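Ferritin light chain (Trichoplusia ni, PDB 1Z6O) forms, with heavy chains, a secreted 24-subunit shell that stores iron, and is thought to help nucleate the ferrihydrite core. Local coordinates at the interface of chains A and C and the interface of chains A and B. Coordinates in Å, arbitrary orientation; residue numbers count along the deposited sequence, not the author numbering. Chains: chain A/B, Ferritin light chain; chain C, Ferritin heavy chain.

Contact 1: the interface of chains A and C. Residues chain A 88, 91-92, 95, 101, 103; chain C 40, 44, 61.
A:Thr95 turns its hydroxyl OG1 back to its own chain, donating to A:Lys92 O at 3.0 Å, while its methyl CG2 meets the backbone O of C:Ala44 across the contact. The interface joins two ferritin four-helix-bundle subunits: helix 70-96 of the light chain packs on helices 19-47 and 54-80 of the heavy chain, and in this patch the contacts across are apolar. OG1 lies between the backbone N and the carbonyl carbon (chi1 58°), 39° out of the acceptor carbonyl's plane. A threonine suits this helix end, its hydroxyl satisfied within the helix and its methyl facing the partner. C:Phe61 offers a broad flat surface, with A:Ile88 CG2 over the centre of one ring face, 4.1 Å above it. Over the CD1-CE1 rim of that same face passes the extended chain of A:Lys92, in the opposite direction to the phenylalanine, CE reaching 3.7 Å from CE1. At the ring tip, CZ meets A:Ile91 CG2 at 3.9 Å. That same methyl touches C:Ala44 CB at 3.6 Å; the small alanine lets the branch come close to helix 19-47. C:Leu40 crosses A:Ile88 at about a right angle, CD2 to CG1 at 3.8 Å. An alanine in place of C:Phe61 would probably open a gap beneath A:Ile88 CG2 and leave the A:Lys92 chain without the ring it lies against. A:Met101 CB also borders the C:Ala44 methyl, and the A:Phe103 ring tip nears the C:Leu40 backbone.

Contact 2: the interface of chains A and B. Residues chain A 4-5, 8, 12, 19, 21; chain B 121, 123-124, 127, 182.
Apolar packing joins A:Val8 to B:Ala127, B:Leu123 and B:Glu124, a contact between light chains of the ferritin shell. The two methyls of A:Val8 divide the work. CG1, anti to the backbone N (chi1 169°), touches the aliphatic CG of B:Glu124 at 3.8 Å, while CG2 meets B:Ala127 CB at 3.7 Å and B:Leu123 CG. The B:His121 ring passes A:Val8 in the opposite direction, NE2 4.0 Å from CG1. A compact beta-branched residue suits this spot, filling two directions. B:Leu123 points its CD2 methyl toward A:Cys12 SG, 4.0 Å away, and meets A:Leu19 and A:Leu21 tip to tip.

Sulfur contributes a close apolar contact: A:Cys4 SG, part of the disulfide with A:Cys24, lies 3.3 Å from B:Ala127 CB. The packing is tight, and alanine's small side chain suits it.

An aromatic edge faces a backbone oxygen. B:Glu124 O lies in the plane of the A:Tyr5 ring, 3.4 Å from CD1, where the ring hydrogens' slight positive charge probably suits it.

A polar bond within chain B runs from B:His121 N to B:Glu124 OE1 at 3.0 Å, nearly straight at 167°, on the anti lone pair of that carboxylate oxygen. It is in the manner of a capping box at the start of helix 122-148, and probably helps to hold the B:Glu124 chain.

The short N-terminal helix 4-11 of A thus rests against the beginning of helix 122-148 in B, beside helix 157-190, outside the core bundle of its own subunit.

Contact 1: the interface of chains A and C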
loop_
_atom_site.group_PDB
_atom_site.type_symbol
_atom_site.label_atom_id
_atom_site.label_comp_id
_atom_site.label_asym_id
_atom_site.label_seq_id
_atom_site.Cartn_x
_atom_site.Cartn_y
_atom_site.Cartn_z
ATOM N N ILE A 88 43.712 2.399 -15.470
ATOM C CA ILE A 88 43.380 3.674 -14.849
ATOM C C ILE A 88 43.557 3.612 -13.332
ATOM O O ILE A 88 44.061 4.554 -12.715
ATOM C CB ILE A 88 41.944 4.095 -15.228
ATOM C CG1 ILE A 88 41.908 4.439 -16.728
ATOM C CG2 ILE A 88 41.503 5.318 -14.400
ATOM C CD1 ILE A 88 40.495 4.623 -17.284
ATOM N N ILE A 91 47.280 3.862 -12.497
ATOM C CA ILE A 91 47.750 5.233 -12.704
ATOM C C ILE A 91 47.334 6.086 -11.503
ATOM O O ILE A 91 48.117 6.890 -10.998
ATOM C CB ILE A 91 47.154 5.840 -14.006
ATOM C CG1 ILE A 91 47.818 5.188 -15.229
ATOM C CG2 ILE A 91 47.352 7.375 -14.022
ATOM C CD1 ILE A 91 47.107 5.514 -16.559
ATOM N N LYS A 92 46.100 5.915 -11.044
ATOM C CA LYS A 92 45.635 6.675 -9.889
ATOM C C LYS A 92 46.401 6.287 -8.623
ATOM O O LYS A 92 46.653 7.139 -7.770
ATOM C CB LYS A 92 44.130 6.473 -9.671
ATOM C CG LYS A 92 43.271 7.174 -10.749
ATOM C CD LYS A 92 41.788 6.889 -10.544
ATOM C CE LYS A 92 40.941 7.699 -11.533
ATOM N NZ LYS A 92 39.485 7.352 -11.421
ATOM N N THR A 95 49.850 8.023 -8.606
ATOM C CA THR A 95 49.767 9.429 -8.200
ATOM C C THR A 95 49.321 9.585 -6.752
ATOM O O THR A 95 49.701 10.549 -6.085
ATOM C CB THR A 95 48.833 10.243 -9.119
ATOM O OG1 THR A 95 47.520 9.672 -9.110
ATOM C CG2 THR A 95 49.381 10.250 -10.546
ATOM N N MET A 101 53.052 9.205 -13.393
ATOM C CA MET A 101 53.043 8.144 -14.376
ATOM C C MET A 101 53.930 8.468 -15.573
ATOM O O MET A 101 53.907 9.574 -16.085
ATOM C CB MET A 101 51.601 7.903 -14.835
ATOM C CG MET A 101 51.442 6.817 -15.874
ATOM S SD MET A 101 51.995 5.200 -15.251
ATOM C CE MET A 101 52.087 4.313 -16.776
ATOM N N PHE A 103 54.570 6.781 -19.220
ATOM C CA PHE A 103 54.110 5.712 -20.103
ATOM C C PHE A 103 55.182 4.962 -20.881
ATOM O O PHE A 103 54.871 4.033 -21.626
ATOM C CB PHE A 103 53.048 6.239 -21.073
ATOM C CG PHE A 103 51.764 6.629 -20.391
ATOM C CD1 PHE A 103 51.624 7.883 -19.814
ATOM C CD2 PHE A 103 50.721 5.721 -20.283
ATOM C CE1 PHE A 103 50.454 8.233 -19.132
ATOM C CE2 PHE A 103 49.544 6.061 -19.604
ATOM C CZ PHE A 103 49.415 7.318 -19.030
ATOM N N LEU C 40 44.657 9.648 -21.561
ATOM C CA LEU C 40 45.076 8.969 -20.323
ATOM C C LEU C 40 46.224 9.747 -19.690
ATOM O O LEU C 40 46.302 9.869 -18.470
ATOM C CB LEU C 40 45.588 7.541 -20.583
ATOM C CG LEU C 40 44.618 6.371 -20.716
ATOM C CD1 LEU C 40 45.434 5.067 -20.879
ATOM C CD2 LEU C 40 43.726 6.291 -19.464
ATOM N N ALA C 44 46.400 11.429 -16.004
ATOM C CA ALA C 44 47.509 11.141 -15.089
ATOM C C ALA C 44 48.150 12.439 -14.578
ATOM O O ALA C 44 48.472 12.561 -13.396
ATOM C CB ALA C 44 48.572 10.292 -15.811
ATOM N N PHE C 61 40.086 11.357 -18.022
ATOM C CA PHE C 61 40.006 9.892 -17.969
ATOM C C PHE C 61 38.694 9.496 -18.675
ATOM O O PHE C 61 38.651 8.493 -19.383
ATOM C CB PHE C 61 39.993 9.375 -16.521
ATOM C CG PHE C 61 41.366 9.304 -15.885
ATOM C CD1 PHE C 61 41.581 9.798 -14.599
ATOM C CD2 PHE C 61 42.437 8.723 -16.565
ATOM C CE1 PHE C 61 42.849 9.712 -13.993
ATOM C CE2 PHE C 61 43.708 8.632 -15.970
ATOM C CZ PHE C 61 43.911 9.130 -14.676
#

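Contact 2: the interface of chains A and B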
loop_
_atom_site.group_PDB
_atom_site.type_symbol
_atom_site.label_atom_id
_atom_site.label_comp_id
_atom_site.label_asym_id
_atom_site.label_seq_id
_atom_site.Cartn_x
_atom_site.Cartn_y
_atom_site.Cartn_z
ATOM N N CYS A 4 57.313 18.765 5.862
ATOM C CA CYS A 4 56.559 19.771 5.140
ATOM C C CYS A 4 56.413 21.002 6.048
ATOM O O CYS A 4 56.535 22.142 5.597
ATOM C CB CYS A 4 55.194 19.188 4.738
ATOM S SG CYS A 4 54.018 20.417 4.088
ATOM N N TYR A 5 56.181 20.772 7.339
ATOM C CA TYR A 5 56.025 21.881 8.283
ATOM C C TYR A 5 57.285 22.755 8.325
ATOM O O TYR A 5 57.207 23.983 8.326
ATOM C CB TYR A 5 55.746 21.338 9.683
ATOM C CG TYR A 5 55.375 22.396 10.695
ATOM C CD1 TYR A 5 54.127 23.009 10.656
ATOM C CD2 TYR A 5 56.251 22.744 11.728
ATOM C CE1 TYR A 5 53.744 23.935 11.621
ATOM C CE2 TYR A 5 55.880 23.676 12.705
ATOM C CZ TYR A 5 54.618 24.264 12.644
ATOM O OH TYR A 5 54.208 25.161 13.607
ATOM N N VAL A 8 57.559 24.885 5.259
ATOM C CA VAL A 8 56.662 26.032 5.332
ATOM C C VAL A 8 57.253 27.135 6.218
ATOM O O VAL A 8 57.235 28.310 5.850
ATOM C CB VAL A 8 55.270 25.624 5.876
ATOM C CG1 VAL A 8 54.441 26.874 6.198
ATOM C CG2 VAL A 8 54.533 24.785 4.821
ATOM N N CYS A 12 57.967 30.545 4.352
ATOM C CA CYS A 12 57.005 31.589 4.685
ATOM C C CYS A 12 57.653 32.691 5.519
ATOM O O CYS A 12 56.964 33.523 6.110
ATOM C CB CYS A 12 55.794 31.000 5.424
ATOM S SG CYS A 12 54.720 29.966 4.366
ATOM N N LEU A 19 58.239 29.654 -2.642
ATOM C CA LEU A 19 57.514 28.702 -1.816
ATOM C C LEU A 19 57.617 27.332 -2.480
ATOM O O LEU A 19 56.634 26.803 -2.999
ATOM C CB LEU A 19 56.047 29.141 -1.689
ATOM C CG LEU A 19 55.250 28.576 -0.513
ATOM C CD1 LEU A 19 55.896 29.023 0.784
ATOM C CD2 LEU A 19 53.798 29.048 -0.573
ATOM N N LEU A 21 58.440 24.206 -1.085
ATOM C CA LEU A 21 57.801 23.154 -0.291
ATOM C C LEU A 21 58.016 21.749 -0.862
ATOM O O LEU A 21 57.061 21.004 -1.082
ATOM C CB LEU A 21 56.296 23.432 -0.166
ATOM C CG LEU A 21 55.927 24.829 0.348
ATOM C CD1 LEU A 21 54.415 24.908 0.527
ATOM C CD2 LEU A 21 56.632 25.117 1.669
ATOM N N HIS B 121 48.682 29.371 10.951
ATOM C CA HIS B 121 47.907 29.894 9.840
ATOM C C HIS B 121 47.522 28.631 9.039
ATOM O O HIS B 121 48.023 27.538 9.321
ATOM C CB HIS B 121 48.709 30.918 9.009
ATOM C CG HIS B 121 49.979 30.397 8.406
ATOM N ND1 HIS B 121 51.208 30.968 8.672
ATOM C CD2 HIS B 121 50.203 29.452 7.460
ATOM C CE1 HIS B 121 52.130 30.401 7.915
ATOM N NE2 HIS B 121 51.546 29.478 7.170
ATOM N N LEU B 123 48.126 27.267 5.933
ATOM C CA LEU B 123 49.138 26.423 5.291
ATOM C C LEU B 123 49.973 25.677 6.338
ATOM O O LEU B 123 50.236 24.482 6.192
ATOM C CB LEU B 123 50.056 27.258 4.385
ATOM C CG LEU B 123 51.216 26.479 3.737
ATOM C CD1 LEU B 123 50.680 25.321 2.891
ATOM C CD2 LEU B 123 52.041 27.428 2.866
ATOM N N GLU B 124 50.394 26.374 7.388
ATOM C CA GLU B 124 51.174 25.731 8.452
ATOM C C GLU B 124 50.410 24.570 9.082
ATOM O O GLU B 124 50.990 23.520 9.367
ATOM C CB GLU B 124 51.473 26.690 9.610
ATOM C CG GLU B 124 52.499 27.753 9.394
ATOM C CD GLU B 124 52.672 28.611 10.653
ATOM O OE1 GLU B 124 51.656 29.146 11.171
ATOM O OE2 GLU B 124 53.822 28.742 11.128
ATOM N N ALA B 127 50.271 21.619 6.752
ATOM C CA ALA B 127 51.609 21.032 6.649
ATOM C C ALA B 127 51.885 20.141 7.854
ATOM O O ALA B 127 52.450 19.053 7.719
ATOM C CB ALA B 127 52.675 22.138 6.573
ATOM N N THR B 182 47.789 21.150 0.572
ATOM C CA THR B 182 48.930 22.058 0.668
ATOM C C THR B 182 49.304 22.593 -0.703
ATOM O O THR B 182 49.728 23.743 -0.812
ATOM C CB THR B 182 50.193 21.411 1.333
ATOM O OG1 THR B 182 50.733 20.392 0.482
ATOM C CG2 THR B 182 49.832 20.816 2.679
#

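The two contacts lie about 27 Å apart, measured between the centres of their C-alpha atoms, and share chain A but no residue or helix. In contact 1 the chain uses the end of its bundle helix 70-96 and the following loop to meet a heavy chain; in contact 2 it extends its N-terminal segment to a second light chain. One light chain therefore ties together unlike and like neighbours. Because the interface between the light chains is not an exact two-fold, giving and receiving surfaces differ, so repetition around the shell could link light chains in succession. Both contacts help to build the assembly of twelve light and twelve heavy chains.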